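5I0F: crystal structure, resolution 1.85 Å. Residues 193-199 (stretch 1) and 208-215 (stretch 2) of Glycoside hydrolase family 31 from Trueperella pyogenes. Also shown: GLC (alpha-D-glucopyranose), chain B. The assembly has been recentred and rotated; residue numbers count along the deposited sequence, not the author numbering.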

ATOM      1  N   ASP A 193       7.692  10.287  -4.509  1.00 19.62           N
ATOM      2  CA  ASP A 193       8.639   9.189  -4.581  1.00 19.58           C
ATOM      3  C   ASP A 193       7.872   7.875  -4.667  1.00 19.03           C
ATOM      4  O   ASP A 193       6.637   7.878  -4.602  1.00 18.87           O
ATOM      5  N   SER A 194       8.598   6.791  -4.906  1.00 18.67           N
ATOM      6  CA  SER A 194       8.047   5.459  -4.987  1.00 19.17           C
ATOM      7  C   SER A 194       8.788   4.534  -4.034  1.00 19.23           C
ATOM      8  O   SER A 194       9.847   3.965  -4.386  1.00 19.62           O
ATOM      9  N   VAL A 195       8.233   4.433  -2.822  1.00 18.49           N
ATOM     10  CA  VAL A 195       8.710   3.546  -1.765  1.00 18.44           C
ATOM     11  C   VAL A 195       7.478   2.975  -1.070  1.00 17.90           C
ATOM     12  O   VAL A 195       6.536   3.706  -0.769  1.00 17.30           O
ATOM     13  N   VAL A 196       7.471   1.668  -0.849  1.00 17.79           N
ATOM     14  CA  VAL A 196       6.332   1.030  -0.204  1.00 17.96           C
ATOM     15  C   VAL A 196       6.296   1.565   1.242  1.00 18.15           C
ATOM     16  O   VAL A 196       7.322   1.595   1.934  1.00 18.12           O
ATOM     17  N   PHE A 197       5.141   2.058   1.672  1.00 17.98           N
ATOM     18  CA  PHE A 197       5.023   2.627   3.031  1.00 18.39           C
ATOM     19  C   PHE A 197       3.610   2.501   3.558  1.00 18.87           C
ATOM     20  O   PHE A 197       2.638   2.632   2.792  1.00 18.66           O
ATOM     21  N   GLU A 198       3.490   2.244   4.855  1.00 19.47           N
ATOM     22  CA  GLU A 198       2.189   2.220   5.505  1.00 20.34           C
ATOM     23  C   GLU A 198       1.827   3.583   6.106  1.00 20.47           C
ATOM     24  O   GLU A 198       2.216   3.895   7.229  1.00 20.42           O
ATOM     25  N   GLN A 199       1.087   4.385   5.340  1.00 20.08           N
ATOM     26  CA  GLN A 199       0.527   5.644   5.823  1.00 20.11           C
ATOM     27  C   GLN A 199      -0.864   5.353   6.338  1.00 20.05           C
ATOM     28  O   GLN A 199      -1.776   5.055   5.533  1.00 19.69           O
ATOM     29  N   ARG A 208       1.594   9.928   0.073  1.00 20.32           N
ATOM     30  CA  ARG A 208       2.283   8.653   0.221  1.00 20.35           C
ATOM     31  C   ARG A 208       1.337   7.542  -0.216  1.00 19.53           C
ATOM     32  O   ARG A 208       0.154   7.790  -0.456  1.00 19.29           O
ATOM     33  N   THR A 209       1.865   6.335  -0.339  1.00 18.60           N
ATOM     34  CA  THR A 209       1.060   5.209  -0.797  1.00 18.14           C
ATOM     35  C   THR A 209       1.649   3.861  -0.342  1.00 17.66           C
ATOM     36  O   THR A 209       2.882   3.712  -0.148  1.00 18.06           O
ATOM     37  N   TYR A 210       0.742   2.903  -0.214  1.00 16.51           N
ATOM     38  CA  TYR A 210       1.047   1.511  -0.007  1.00 16.28           C
ATOM     39  C   TYR A 210       1.541   0.799  -1.271  1.00 16.67           C
ATOM     40  O   TYR A 210       2.182  -0.258  -1.174  1.00 16.58           O
ATOM     41  N   LEU A 211       1.200   1.348  -2.437  1.00 16.67           N
ATOM     42  CA  LEU A 211       1.353   0.655  -3.720  1.00 17.47           C
ATOM     43  C   LEU A 211       1.949   1.590  -4.786  1.00 17.73           C
ATOM     44  O   LEU A 211       1.267   1.970  -5.771  1.00 17.54           O
ATOM     45  N   PRO A 212       3.224   1.960  -4.610  1.00 17.68           N
ATOM     46  CA  PRO A 212       3.881   2.814  -5.590  1.00 18.00           C
ATOM     47  C   PRO A 212       4.407   1.968  -6.746  1.00 18.82           C
ATOM     48  O   PRO A 212       4.534   0.750  -6.607  1.00 18.84           O
ATOM     49  N   MET A 213       4.723   2.617  -7.853  1.00 19.10           N
ATOM     50  CA  MET A 213       5.497   2.002  -8.954  1.00 19.68           C
ATOM     51  C   MET A 213       6.388   3.057  -9.599  1.00 19.68           C
ATOM     52  O   MET A 213       6.004   4.225  -9.676  1.00 19.30           O
ATOM     53  N   PRO A 214       7.590   2.664 -10.062  1.00 19.40           N
ATOM     54  CA  PRO A 214       8.466   3.629 -10.724  1.00 19.15           C
ATOM     55  C   PRO A 214       8.165   3.715 -12.224  1.00 19.09           C
ATOM     56  O   PRO A 214       9.033   3.443 -13.058  1.00 18.66           O
ATOM     57  N   PHE A 215       6.950   4.143 -12.536  1.00 18.48           N
ATOM     58  CA  PHE A 215       6.400   4.140 -13.899  1.00 19.29           C
ATOM     59  C   PHE A 215       5.363   5.231 -13.993  1.00 19.44           C
ATOM     60  O   PHE A 215       4.616   5.454 -13.024  1.00 19.17           O
TER

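The two stretches run side by side in opposite directions. Ser194 lies across from Pro212, Phe197 across from Tyr210, and Gln199 across from Arg208. Most of both stretches is loop, and backbone hydrogen bonding between the stretches is sparse. The one direct bond is Phe197 N to Thr209 O at 3.3 Å, and it is weak. The other polar links across the stretches are made by side chains and two waters.

Ser194 points toward stretch 2. Its chi1 is m, which places OG 3.0 Å from Met213 O, and OG donates a hydrogen bond to that carbonyl. Ser194 also packs against Pro212, with Ser194 CA 3.6 Å from Pro212 CB. Pro212 likewise points inward, with its ring in the C-gamma endo pucker. Its CG lies 3.5 Å from Val195 C, so the ring packs on backbone as well as side chain. Proline has no amide hydrogen to offer here, and its contacts with stretch 1 are packing contacts.

Val196 is set sideways, with chi1 t. Its CG2 meets Pro212 CD at 3.9 Å, and CG1 is 3.8 Å from Tyr210 O. Val195, chi1 p, points away; its link to stretch 2 is through the backbone. Water 1 donates to Val195 O at 3.0 Å and accepts from Thr209 N at 3.1 Å, bridging the two stretches.

Thr209 also points away. With chi1 t, its OG1 accepts a hydrogen bond from Leu211 N at 3.0 Å, a link within stretch 2. Met213 and Leu211 turn away too, and Leu211 makes no contact with stretch 1.

Phe197 is sideways, with chi1 t and chi2 69°. Its CE2 comes within 4.0 Å of Arg208 CD, an oblique approach to the ring. Arg208 starts m at chi1 and is then t at chi2 and chi3. This extended chain carries the guanidinium to Gln199, where NH1 donates to OE1 at 2.9 Å. Gln199 points toward stretch 2. Its chi1 is t, but chi2 is p, and this bend helps bring OE1 near the edge of the guanidinium.

Tyr210 points away overall, yet the end of its side chain comes nearer to stretch 1. Chi1 is m and chi2 is -88°. The ring runs alongside Glu198 and Gln199, with Glu198 CG at its edge, 3.8 Å from CE1. Tyr210 CA makes a CA-H...O contact with Phe197 O at 3.4 Å.

Glu198 points away at CB, with chi1 t and chi2 off-well at -144°. Its carboxylate reaches the bound glucose. GLC O6 donates to Glu198 OE2 over a very short 2.5 Å, and GLC O4 donates weakly to Glu198 OE2 at 3.3 Å. Water 2 donates to Glu198 OE2 at 2.8 Å and accepts from Tyr210 OH at 2.7 Å. The tyrosine is thereby linked through one water to the carboxylate that holds the sugar.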

ATOM      1  CB  ASP A 193       9.671   9.253  -3.406  1.00 20.63           C
ATOM      2  CG  ASP A 193       9.093   8.881  -2.027  1.00 21.44           C
ATOM      3  OD1 ASP A 193       7.859   8.865  -1.810  1.00 20.91           O
ATOM      4  OD2 ASP A 193       9.916   8.579  -1.123  1.00 22.93           O
ATOM      5  CB  SER A 194       8.071   4.941  -6.435  1.00 19.87           C
ATOM      6  OG  SER A 194       7.037   5.623  -7.170  1.00 21.54           O
ATOM      7  CB  VAL A 195       9.673   4.259  -0.776  1.00 18.87           C
ATOM      8  CG1 VAL A 195       9.013   5.398  -0.001  1.00 19.20           C
ATOM      9  CG2 VAL A 195      10.290   3.259   0.198  1.00 19.38           C
ATOM     10  CB  VAL A 196       6.469  -0.491  -0.246  1.00 18.47           C
ATOM     11  CG1 VAL A 196       5.438  -1.160   0.634  1.00 19.10           C
ATOM     12  CG2 VAL A 196       6.395  -0.992  -1.689  1.00 18.17           C
ATOM     13  CB  PHE A 197       5.462   4.103   3.052  1.00 17.80           C
ATOM     14  CG  PHE A 197       5.328   4.746   4.400  1.00 18.07           C
ATOM     15  CD1 PHE A 197       6.164   4.368   5.438  1.00 18.39           C
ATOM     16  CD2 PHE A 197       4.356   5.675   4.658  1.00 17.55           C
ATOM     17  CE1 PHE A 197       6.057   4.937   6.693  1.00 18.64           C
ATOM     18  CE2 PHE A 197       4.231   6.247   5.922  1.00 18.37           C
ATOM     19  CZ  PHE A 197       5.076   5.864   6.953  1.00 18.62           C
ATOM     20  CB  GLU A 198       2.095   1.139   6.582  1.00 21.50           C
ATOM     21  CG  GLU A 198       0.642   0.959   7.010  1.00 22.27           C
ATOM     22  CD  GLU A 198       0.414   0.662   8.480  1.00 23.28           C
ATOM     23  OE1 GLU A 198       1.245  -0.019   9.123  1.00 23.63           O
ATOM     24  OE2 GLU A 198      -0.661   1.082   8.969  1.00 23.45           O
ATOM     25  CB  GLN A 199       0.510   6.699   4.707  1.00 19.98           C
ATOM     26  CG  GLN A 199      -0.178   8.007   5.059  1.00 21.10           C
ATOM     27  CD  GLN A 199       0.381   8.668   6.283  1.00 22.11           C
ATOM     28  OE1 GLN A 199       1.591   8.852   6.406  1.00 23.09           O
ATOM     29  NE2 GLN A 199      -0.487   9.021   7.207  1.00 22.86           N
ATOM     30  CB  ARG A 208       2.686   8.463   1.684  1.00 21.05           C
ATOM     31  CG  ARG A 208       3.753   9.447   2.141  1.00 22.49           C
ATOM     32  CD  ARG A 208       3.818   9.487   3.657  1.00 24.07           C
ATOM     33  NE  ARG A 208       4.742  10.487   4.137  1.00 25.64           N
ATOM     34  CZ  ARG A 208       4.689  11.089   5.331  1.00 27.15           C
ATOM     35  NH1 ARG A 208       3.729  10.836   6.227  1.00 28.37           N
ATOM     36  NH2 ARG A 208       5.618  11.982   5.630  1.00 27.88           N
ATOM     37  CB  THR A 209       0.907   5.250  -2.354  1.00 17.82           C
ATOM     38  OG1 THR A 209       0.092   4.162  -2.798  1.00 17.83           O
ATOM     39  CG2 THR A 209       2.239   5.174  -3.056  1.00 17.72           C
ATOM     40  CB  TYR A 210      -0.196   0.726   0.412  1.00 16.22           C
ATOM     41  CG  TYR A 210      -1.024   1.210   1.574  1.00 15.85           C
ATOM     42  CD1 TYR A 210      -0.738   0.819   2.882  1.00 15.91           C
ATOM     43  CD2 TYR A 210      -2.163   1.981   1.353  1.00 15.60           C
ATOM     44  CE1 TYR A 210      -1.543   1.231   3.956  1.00 16.11           C
ATOM     45  CE2 TYR A 210      -2.977   2.387   2.407  1.00 15.81           C
ATOM     46  CZ  TYR A 210      -2.663   2.025   3.709  1.00 15.91           C
ATOM     47  OH  TYR A 210      -3.488   2.392   4.773  1.00 16.41           O
ATOM     48  CB  LEU A 211      -0.013   0.118  -4.158  1.00 17.80           C
ATOM     49  CG  LEU A 211      -0.046  -1.213  -4.899  1.00 18.43           C
ATOM     50  CD1 LEU A 211      -1.484  -1.577  -5.266  1.00 18.44           C
ATOM     51  CD2 LEU A 211       0.817  -1.187  -6.142  1.00 19.07           C
ATOM     52  CB  PRO A 212       5.053   3.394  -4.799  1.00 18.07           C
ATOM     53  CG  PRO A 212       5.406   2.315  -3.840  1.00 18.09           C
ATOM     54  CD  PRO A 212       4.104   1.655  -3.466  1.00 17.89           C
ATOM     55  CB  MET A 213       4.575   1.392 -10.003  1.00 20.51           C
ATOM     56  CG  MET A 213       3.751   0.209  -9.506  1.00 21.03           C
ATOM     57  SD  MET A 213       2.807  -0.522 -10.836  1.00 22.68           S
ATOM     58  CE  MET A 213       1.626  -1.533  -9.935  1.00 22.59           C
ATOM     59  CB  PRO A 214       9.856   3.079 -10.429  1.00 19.38           C
ATOM     60  CG  PRO A 214       9.648   1.578 -10.405  1.00 19.73           C
ATOM     61  CD  PRO A 214       8.287   1.392  -9.788  1.00 19.57           C
ATOM     62  CB  PHE A 215       5.728   2.788 -14.243  1.00 19.50           C
ATOM     63  CG  PHE A 215       4.662   2.887 -15.325  1.00 19.74           C
ATOM     64  CD1 PHE A 215       5.010   2.878 -16.666  1.00 20.19           C
ATOM     65  CD2 PHE A 215       3.322   3.007 -14.996  1.00 19.67           C
ATOM     66  CE1 PHE A 215       4.046   2.998 -17.652  1.00 20.75           C
ATOM     67  CE2 PHE A 215       2.346   3.135 -15.983  1.00 19.97           C
ATOM     68  CZ  PHE A 215       2.714   3.106 -17.315  1.00 20.57           C
TER
HETATM   69  C1  GLC B   2      -4.641   0.035  12.890  1.00 25.41           C
HETATM   70  C2  GLC B   2      -5.316  -0.313  11.561  1.00 24.85           C
HETATM   71  C3  GLC B   2      -4.480  -1.320  10.782  1.00 24.05           C
HETATM   72  C4  GLC B   2      -3.084  -0.758  10.564  1.00 23.69           C
HETATM   73  C5  GLC B   2      -2.481  -0.477  11.943  1.00 24.16           C
HETATM   74  C6  GLC B   2      -1.064   0.070  11.876  1.00 24.21           C
HETATM   75  O2  GLC B   2      -6.630  -0.819  11.814  1.00 23.26           O
HETATM   76  O3  GLC B   2      -5.111  -1.588   9.519  1.00 23.19           O
HETATM   77  O4  GLC B   2      -2.283  -1.687   9.806  1.00 22.41           O
HETATM   78  O5  GLC B   2      -3.294   0.463  12.671  1.00 25.23           O
HETATM   79  O6  GLC B   2      -1.032   1.420  11.388  1.00 24.36           O
HETATM   80  O   HOH W   1       4.890   6.092   0.031  1.00 17.44           O
HETATM   81  O   HOH W   2      -2.728   1.826   7.267  1.00 20.55           O